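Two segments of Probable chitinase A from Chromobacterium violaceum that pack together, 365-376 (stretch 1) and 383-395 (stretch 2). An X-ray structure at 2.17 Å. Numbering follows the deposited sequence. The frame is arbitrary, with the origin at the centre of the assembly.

Stretch 1 365-376: TVAKALTCLTTL
Stretch 2, residues 383-395: KPAQAYPAFRGVM

The centre of this contact is Leu373, a buried residue near the C-terminal end of a helix. Its CA-to-CB bond points sideways to stretch 2, but the m,t rotamer (chi1 -76°, chi2 164°) brings the branched end closer. CD1 lies over one face of the Phe391 ring, 3.7 Å from the ring centroid and 18° off its normal, with CD1 to Phe391 CZ at 3.5 Å. This is a CH-pi contact, in which a weakly polarised methyl meets the electron-rich ring face. The other methyl, CD2, packs 4.1 Å from Tyr388 CD2 and 4.2 Å from Pro384 CG. Phe391 directs its CA-to-CB bond toward the helix, and chi1 of -175° (t) with chi2 of 79° presents the ring to the leucine.

The apolar seam continues one helical turn back along the helix. Leu370, also m,t (-75°, 175°), sets CD2 4.2 Å from Phe391 CE2 and 3.9 Å from Val394 CG2. A further turn back, Val366 and Val394 point toward each other, both with chi1 t, and Val366 CG1 meets Val394 CG2 at 3.8 Å. The spacing 366, 370, 373 keeps these aliphatic side chains along one side of the helix. The strand that begins at Gly393 and continues beyond Met395 runs at 144° to the helix, their axes approaching to 9.6 Å, so rising numbers in one stretch broadly meet falling numbers in the other: CA atoms pair Val366 with Val394 at 8.2 Å, Leu370 with Gly393 at 7.2 Å and Thr374 with Pro389 at 4.6 Å. Gly393 adopts phi/psi 138/-128, where a CB would jam against the preceding carbonyl oxygen; the backbone itself calls for glycine.

Toward the other end, Pro384 offers a compact apolar ring, its CD 3.6 Å from Cys372 SG. The cysteine (chi1 174°, t) is covalently bonded to a group elsewhere in the structure. Leu376 is the first residue to leave helical geometry, with phi/psi 61/22, and its CA-to-CB bond points toward stretch 2. Its chi1 of -111° lies between wells and chi2 is 50° (p); CD1 packs 3.6 Å from Pro384 CB and 4.1 Å from Ala387 CB. The small methyl of Ala387 also allows close approach to the backbone, with CB 3.4 Å from Thr374 O.

At the polar edge, backbone meets backbone. Near the end of the helix, Leu373 O accepts a hydrogen bond from Tyr388 N (2.9 Å, 159° at the hydrogen), the one hydrogen bond joining the stretches. Beside it, Thr374 CA makes a CA-H...O contact with Tyr388 O at 3.4 Å, also 159° at the hydrogen. That same Tyr388 O accepts from Phe391 N at 3.1 Å, closing the type I turn 388-391. Thr374 and Thr375, both chi1 p, turn their hydroxyls back to the helix: Thr374 OG1 donates to Leu370 O and Thr375 OG1 to Thr371 O, each at 2.8 Å. With its hydroxyl satisfied, Thr374 can still pack its methyl CG2 4.1 Å from Phe391 CB.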

ATOM      1  N   THR A 365      13.544   5.904  10.276  1.00 32.42           N
ATOM      2  CA  THR A 365      12.430   5.554  11.152  1.00 32.65           C
ATOM      3  C   THR A 365      11.857   4.185  10.788  1.00 31.18           C
ATOM      4  O   THR A 365      11.598   3.357  11.666  1.00 31.46           O
ATOM      5  CB  THR A 365      11.306   6.608  11.084  1.00 35.74           C
ATOM      6  OG1 THR A 365      11.716   7.788  11.784  1.00 40.05           O
ATOM      7  CG2 THR A 365      10.026   6.073  11.711  1.00 35.71           C
ATOM      8  N   VAL A 366      11.665   3.953   9.491  1.00 28.40           N
ATOM      9  CA  VAL A 366      11.173   2.666   9.013  1.00 27.18           C
ATOM     10  C   VAL A 366      12.139   1.553   9.413  1.00 29.16           C
ATOM     11  O   VAL A 366      11.720   0.525   9.948  1.00 27.95           O
ATOM     12  CB  VAL A 366      10.976   2.659   7.480  1.00 25.84           C
ATOM     13  CG1 VAL A 366      10.682   1.253   6.982  1.00 23.11           C
ATOM     14  CG2 VAL A 366       9.856   3.616   7.079  1.00 25.47           C
ATOM     15  N   ALA A 367      13.429   1.771   9.172  1.00 28.69           N
ATOM     16  CA  ALA A 367      14.449   0.783   9.521  1.00 31.26           C
ATOM     17  C   ALA A 367      14.421   0.457  11.013  1.00 34.80           C
ATOM     18  O   ALA A 367      14.545  -0.706  11.403  1.00 36.09           O
ATOM     19  CB  ALA A 367      15.830   1.276   9.111  1.00 29.87           C
ATOM     20  N   LYS A 368      14.252   1.483  11.843  1.00 34.68           N
ATOM     21  CA  LYS A 368      14.196   1.298  13.291  1.00 40.43           C
ATOM     22  C   LYS A 368      13.001   0.447  13.704  1.00 35.60           C
ATOM     23  O   LYS A 368      13.126  -0.444  14.544  1.00 36.09           O
ATOM     24  CB  LYS A 368      14.136   2.647  14.007  1.00 46.67           C
ATOM     25  CG  LYS A 368      15.491   3.260  14.322  1.00 55.14           C
ATOM     26  CD  LYS A 368      15.327   4.650  14.919  1.00 62.82           C
ATOM     27  CE  LYS A 368      14.277   4.655  16.021  1.00 67.46           C
ATOM     28  NZ  LYS A 368      13.857   6.035  16.391  1.00 71.18           N
ATOM     29  N   ALA A 369      11.842   0.724  13.111  1.00 27.18           N
ATOM     30  CA  ALA A 369      10.635  -0.040  13.410  1.00 31.73           C
ATOM     31  C   ALA A 369      10.788  -1.500  12.982  1.00 34.68           C
ATOM     32  O   ALA A 369      10.344  -2.410  13.682  1.00 34.87           O
ATOM     33  CB  ALA A 369       9.421   0.590  12.732  1.00 25.75           C
ATOM     34  N   LEU A 370      11.431  -1.721  11.839  1.00 35.18           N
ATOM     35  CA  LEU A 370      11.636  -3.073  11.324  1.00 32.58           C
ATOM     36  C   LEU A 370      12.543  -3.913  12.219  1.00 33.71           C
ATOM     37  O   LEU A 370      12.175  -5.017  12.615  1.00 36.86           O
ATOM     38  CB  LEU A 370      12.216  -3.026   9.911  1.00 33.09           C
ATOM     39  CG  LEU A 370      11.244  -2.650   8.792  1.00 34.23           C
ATOM     40  CD1 LEU A 370      11.987  -2.527   7.469  1.00 33.51           C
ATOM     41  CD2 LEU A 370      10.119  -3.673   8.693  1.00 31.84           C
ATOM     42  N   THR A 371      13.730  -3.395  12.527  1.00 32.72           N
ATOM     43  CA  THR A 371      14.680  -4.131  13.358  1.00 38.59           C
ATOM     44  C   THR A 371      14.133  -4.357  14.766  1.00 36.81           C
ATOM     45  O   THR A 371      14.391  -5.392  15.378  1.00 40.65           O
ATOM     46  CB  THR A 371      16.036  -3.407  13.454  1.00 44.61           C
ATOM     47  OG1 THR A 371      15.871  -2.156  14.136  1.00 48.61           O
ATOM     48  CG2 THR A 371      16.607  -3.162  12.066  1.00 41.02           C
ATOM     49  N   CYS A 372      13.376  -3.387  15.274  1.00 31.74           N
ATOM     50  CA  CYS A 372      12.736  -3.524  16.577  1.00 36.02           C
ATOM     51  C   CYS A 372      11.747  -4.681  16.561  1.00 36.40           C
ATOM     52  O   CYS A 372      11.765  -5.538  17.444  1.00 35.48           O
ATOM     53  CB  CYS A 372      12.022  -2.227  16.975  1.00 31.29           C
ATOM     54  SG  CYS A 372      11.054  -2.337  18.503  1.00 39.43           S
ATOM     55  N   LEU A 373      10.890  -4.706  15.546  1.00 33.67           N
ATOM     56  CA  LEU A 373       9.904  -5.768  15.410  1.00 33.78           C
ATOM     57  C   LEU A 373      10.551  -7.134  15.173  1.00 33.73           C
ATOM     58  O   LEU A 373      10.131  -8.129  15.760  1.00 34.49           O
ATOM     59  CB  LEU A 373       8.930  -5.443  14.273  1.00 30.40           C
ATOM     60  CG  LEU A 373       7.859  -4.391  14.577  1.00 31.38           C
ATOM     61  CD1 LEU A 373       7.223  -3.865  13.296  1.00 28.32           C
ATOM     62  CD2 LEU A 373       6.794  -4.963  15.499  1.00 27.51           C
ATOM     63  N   THR A 374      11.581  -7.179  14.331  1.00 33.16           N
ATOM     64  CA  THR A 374      12.168  -8.455  13.922  1.00 36.95           C
ATOM     65  C   THR A 374      13.209  -9.020  14.891  1.00 40.00           C
ATOM     66  O   THR A 374      13.324 -10.236  15.028  1.00 42.97           O
ATOM     67  CB  THR A 374      12.833  -8.350  12.531  1.00 35.80           C
ATOM     68  OG1 THR A 374      13.834  -7.325  12.547  1.00 36.91           O
ATOM     69  CG2 THR A 374      11.795  -8.032  11.460  1.00 31.92           C
ATOM     70  N   THR A 375      13.977  -8.154  15.548  1.00 38.57           N
ATOM     71  CA  THR A 375      15.088  -8.620  16.377  1.00 39.26           C
ATOM     72  C   THR A 375      15.142  -7.991  17.765  1.00 41.89           C
ATOM     73  O   THR A 375      16.113  -8.192  18.493  1.00 44.09           O
ATOM     74  CB  THR A 375      16.446  -8.350  15.703  1.00 41.34           C
ATOM     75  OG1 THR A 375      16.658  -6.936  15.614  1.00 41.41           O
ATOM     76  CG2 THR A 375      16.502  -8.967  14.313  1.00 40.30           C
ATOM     77  N   LEU A 376      14.115  -7.221  18.117  1.00 38.76           N
ATOM     78  CA  LEU A 376      14.032  -6.580  19.428  1.00 41.30           C
ATOM     79  C   LEU A 376      15.185  -5.605  19.678  1.00 45.91           C
ATOM     80  O   LEU A 376      15.499  -5.289  20.823  1.00 49.74           O
ATOM     81  CB  LEU A 376      13.993  -7.637  20.541  1.00 43.14           C
ATOM     82  CG  LEU A 376      12.686  -7.795  21.320  1.00 44.15           C
ATOM     83  CD1 LEU A 376      11.510  -7.940  20.374  1.00 41.24           C
ATOM     84  CD2 LEU A 376      12.768  -8.992  22.257  1.00 43.75           C
ATOM     85  N   LYS A 383       8.138  -1.865  22.861  1.00 46.32           N
ATOM     86  CA  LYS A 383       8.921  -3.066  22.591  1.00 48.54           C
ATOM     87  C   LYS A 383       8.025  -4.295  22.474  1.00 46.99           C
ATOM     88  O   LYS A 383       7.160  -4.514  23.320  1.00 51.36           O
ATOM     89  CB  LYS A 383       9.950  -3.279  23.705  1.00 52.90           C
ATOM     90  CG  LYS A 383      11.337  -3.676  23.232  1.00 55.02           C
ATOM     91  CD  LYS A 383      12.180  -4.186  24.392  1.00 55.13           C
ATOM     92  CE  LYS A 383      13.662  -4.176  24.052  1.00 57.53           C
ATOM     93  NZ  LYS A 383      14.484  -4.841  25.107  1.00 59.73           N
ATOM     94  N   PRO A 384       8.230  -5.105  21.424  1.00 42.46           N
ATOM     95  CA  PRO A 384       7.497  -6.370  21.297  1.00 43.66           C
ATOM     96  C   PRO A 384       7.801  -7.306  22.463  1.00 47.24           C
ATOM     97  O   PRO A 384       8.893  -7.231  23.029  1.00 45.44           O
ATOM     98  CB  PRO A 384       8.020  -6.955  19.980  1.00 41.03           C
ATOM     99  CG  PRO A 384       8.594  -5.802  19.242  1.00 40.75           C
ATOM    100  CD  PRO A 384       9.123  -4.864  20.280  1.00 39.96           C
ATOM    101  N   ALA A 385       6.849  -8.161  22.825  1.00 52.97           N
ATOM    102  CA  ALA A 385       7.064  -9.129  23.897  1.00 56.20           C
ATOM    103  C   ALA A 385       8.153 -10.112  23.486  1.00 57.31           C
ATOM    104  O   ALA A 385       9.085 -10.384  24.244  1.00 60.31           O
ATOM    105  CB  ALA A 385       5.778  -9.861  24.227  1.00 58.19           C
ATOM    106  N   GLN A 386       8.023 -10.637  22.274  1.00 53.82           N
ATOM    107  CA  GLN A 386       9.055 -11.470  21.677  1.00 52.66           C
ATOM    108  C   GLN A 386       9.361 -10.955  20.277  1.00 45.84           C
ATOM    109  O   GLN A 386       8.568 -10.217  19.695  1.00 41.22           O
ATOM    110  CB  GLN A 386       8.620 -12.935  21.630  1.00 58.43           C
ATOM    111  CG  GLN A 386       7.227 -13.154  21.054  1.00 65.85           C
ATOM    112  CD  GLN A 386       6.951 -14.614  20.740  1.00 76.92           C
ATOM    113  OE1 GLN A 386       7.840 -15.347  20.306  1.00 81.87           O
ATOM    114  NE2 GLN A 386       5.713 -15.044  20.960  1.00 80.04           N
ATOM    115  N   ALA A 387      10.513 -11.338  19.743  1.00 42.67           N
ATOM    116  CA  ALA A 387      10.891 -10.938  18.397  1.00 40.18           C
ATOM    117  C   ALA A 387       9.986 -11.604  17.370  1.00 38.95           C
ATOM    118  O   ALA A 387       9.497 -12.713  17.589  1.00 37.23           O
ATOM    119  CB  ALA A 387      12.348 -11.282  18.129  1.00 37.28           C
ATOM    120  N   TYR A 388       9.748 -10.914  16.258  1.00 32.97           N
ATOM    121  CA  TYR A 388       8.995 -11.487  15.148  1.00 34.93           C
ATOM    122  C   TYR A 388       9.870 -11.572  13.908  1.00 35.90           C
ATOM    123  O   TYR A 388       9.817 -10.688  13.049  1.00 32.51           O
ATOM    124  CB  TYR A 388       7.749 -10.660  14.836  1.00 37.14           C
ATOM    125  CG  TYR A 388       6.908 -10.316  16.037  1.00 41.23           C
ATOM    126  CD1 TYR A 388       6.278 -11.308  16.779  1.00 46.58           C
ATOM    127  CD2 TYR A 388       6.729  -8.996  16.421  1.00 42.91           C
ATOM    128  CE1 TYR A 388       5.504 -10.991  17.874  1.00 50.08           C
ATOM    129  CE2 TYR A 388       5.958  -8.671  17.511  1.00 46.14           C
ATOM    130  CZ  TYR A 388       5.348  -9.669  18.232  1.00 53.11           C
ATOM    131  OH  TYR A 388       4.582  -9.337  19.318  1.00 61.73           O
ATOM    132  N   PRO A 389      10.675 -12.639  13.805  1.00 35.30           N
ATOM    133  CA  PRO A 389      11.580 -12.789  12.660  1.00 35.91           C
ATOM    134  C   PRO A 389      10.849 -12.890  11.318  1.00 37.78           C
ATOM    135  O   PRO A 389      11.463 -12.642  10.281  1.00 39.26           O
ATOM    136  CB  PRO A 389      12.337 -14.090  12.975  1.00 35.85           C
ATOM    137  CG  PRO A 389      11.500 -14.802  13.993  1.00 35.58           C
ATOM    138  CD  PRO A 389      10.827 -13.729  14.785  1.00 36.44           C
ATOM    139  N   ALA A 390       9.562 -13.227  11.339  1.00 32.16           N
ATOM    140  CA  ALA A 390       8.801 -13.372  10.101  1.00 32.85           C
ATOM    141  C   ALA A 390       7.851 -12.202   9.829  1.00 32.30           C
ATOM    142  O   ALA A 390       6.941 -12.331   9.011  1.00 32.62           O
ATOM    143  CB  ALA A 390       8.021 -14.680  10.118  1.00 31.48           C
ATOM    144  N   PHE A 391       8.054 -11.073  10.507  1.00 29.97           N
ATOM    145  CA  PHE A 391       7.261  -9.872  10.237  1.00 28.08           C
ATOM    146  C   PHE A 391       7.331  -9.539   8.747  1.00 26.77           C
ATOM    147  O   PHE A 391       8.417  -9.498   8.173  1.00 28.91           O
ATOM    148  CB  PHE A 391       7.749  -8.688  11.079  1.00 26.98           C
ATOM    149  CG  PHE A 391       6.899  -7.457  10.940  1.00 27.54           C
ATOM    150  CD1 PHE A 391       5.701  -7.345  11.628  1.00 25.54           C
ATOM    151  CD2 PHE A 391       7.292  -6.414  10.115  1.00 21.33           C
ATOM    152  CE1 PHE A 391       4.910  -6.215  11.496  1.00 27.27           C
ATOM    153  CE2 PHE A 391       6.506  -5.279   9.979  1.00 24.35           C
ATOM    154  CZ  PHE A 391       5.314  -5.181  10.670  1.00 25.02           C
ATOM    155  N   ARG A 392       6.174  -9.321   8.124  1.00 27.13           N
ATOM    156  CA  ARG A 392       6.093  -9.274   6.663  1.00 28.37           C
ATOM    157  C   ARG A 392       6.774  -8.050   6.044  1.00 28.96           C
ATOM    158  O   ARG A 392       7.444  -8.171   5.020  1.00 32.24           O
ATOM    159  CB  ARG A 392       4.634  -9.335   6.205  1.00 26.50           C
ATOM    160  CG  ARG A 392       4.467  -9.422   4.688  1.00 27.80           C
ATOM    161  CD  ARG A 392       5.134 -10.674   4.106  1.00 28.39           C
ATOM    162  NE  ARG A 392       4.403 -11.897   4.435  1.00 27.14           N
ATOM    163  CZ  ARG A 392       4.606 -13.076   3.854  1.00 30.25           C
ATOM    164  NH1 ARG A 392       5.524 -13.203   2.904  1.00 30.48           N
ATOM    165  NH2 ARG A 392       3.890 -14.132   4.219  1.00 30.61           N
ATOM    166  N   GLY A 393       6.605  -6.874   6.642  1.00 26.54           N
ATOM    167  CA  GLY A 393       7.357  -5.719   6.182  1.00 25.83           C
ATOM    168  C   GLY A 393       6.654  -4.377   6.074  1.00 27.26           C
ATOM    169  O   GLY A 393       6.024  -3.907   7.026  1.00 28.19           O
ATOM    170  N   VAL A 394       6.780  -3.754   4.903  1.00 23.50           N
ATOM    171  CA  VAL A 394       6.404  -2.355   4.714  1.00 22.29           C
ATOM    172  C   VAL A 394       5.539  -2.136   3.471  1.00 24.44           C
ATOM    173  O   VAL A 394       5.828  -2.670   2.398  1.00 25.71           O
ATOM    174  CB  VAL A 394       7.665  -1.460   4.603  1.00 23.21           C
ATOM    175  CG1 VAL A 394       7.287   0.006   4.403  1.00 18.98           C
ATOM    176  CG2 VAL A 394       8.553  -1.620   5.834  1.00 23.75           C
ATOM    177  N   MET A 395       4.474  -1.352   3.625  1.00 20.82           N
ATOM    178  CA  MET A 395       3.688  -0.880   2.487  1.00 19.88           C
ATOM    179  C   MET A 395       3.828   0.629   2.355  1.00 25.21           C
ATOM    180  O   MET A 395       3.948   1.332   3.360  1.00 24.15           O
ATOM    181  CB  MET A 395       2.211  -1.266   2.639  1.00 18.05           C
ATOM    182  CG  MET A 395       1.274  -0.700   1.567  1.00 23.25           C
ATOM    183  SD  MET A 395       0.704   0.995   1.884  1.00 26.21           S
ATOM    184  CE  MET A 395      -0.841   0.696   2.754  1.00 25.26           C
TER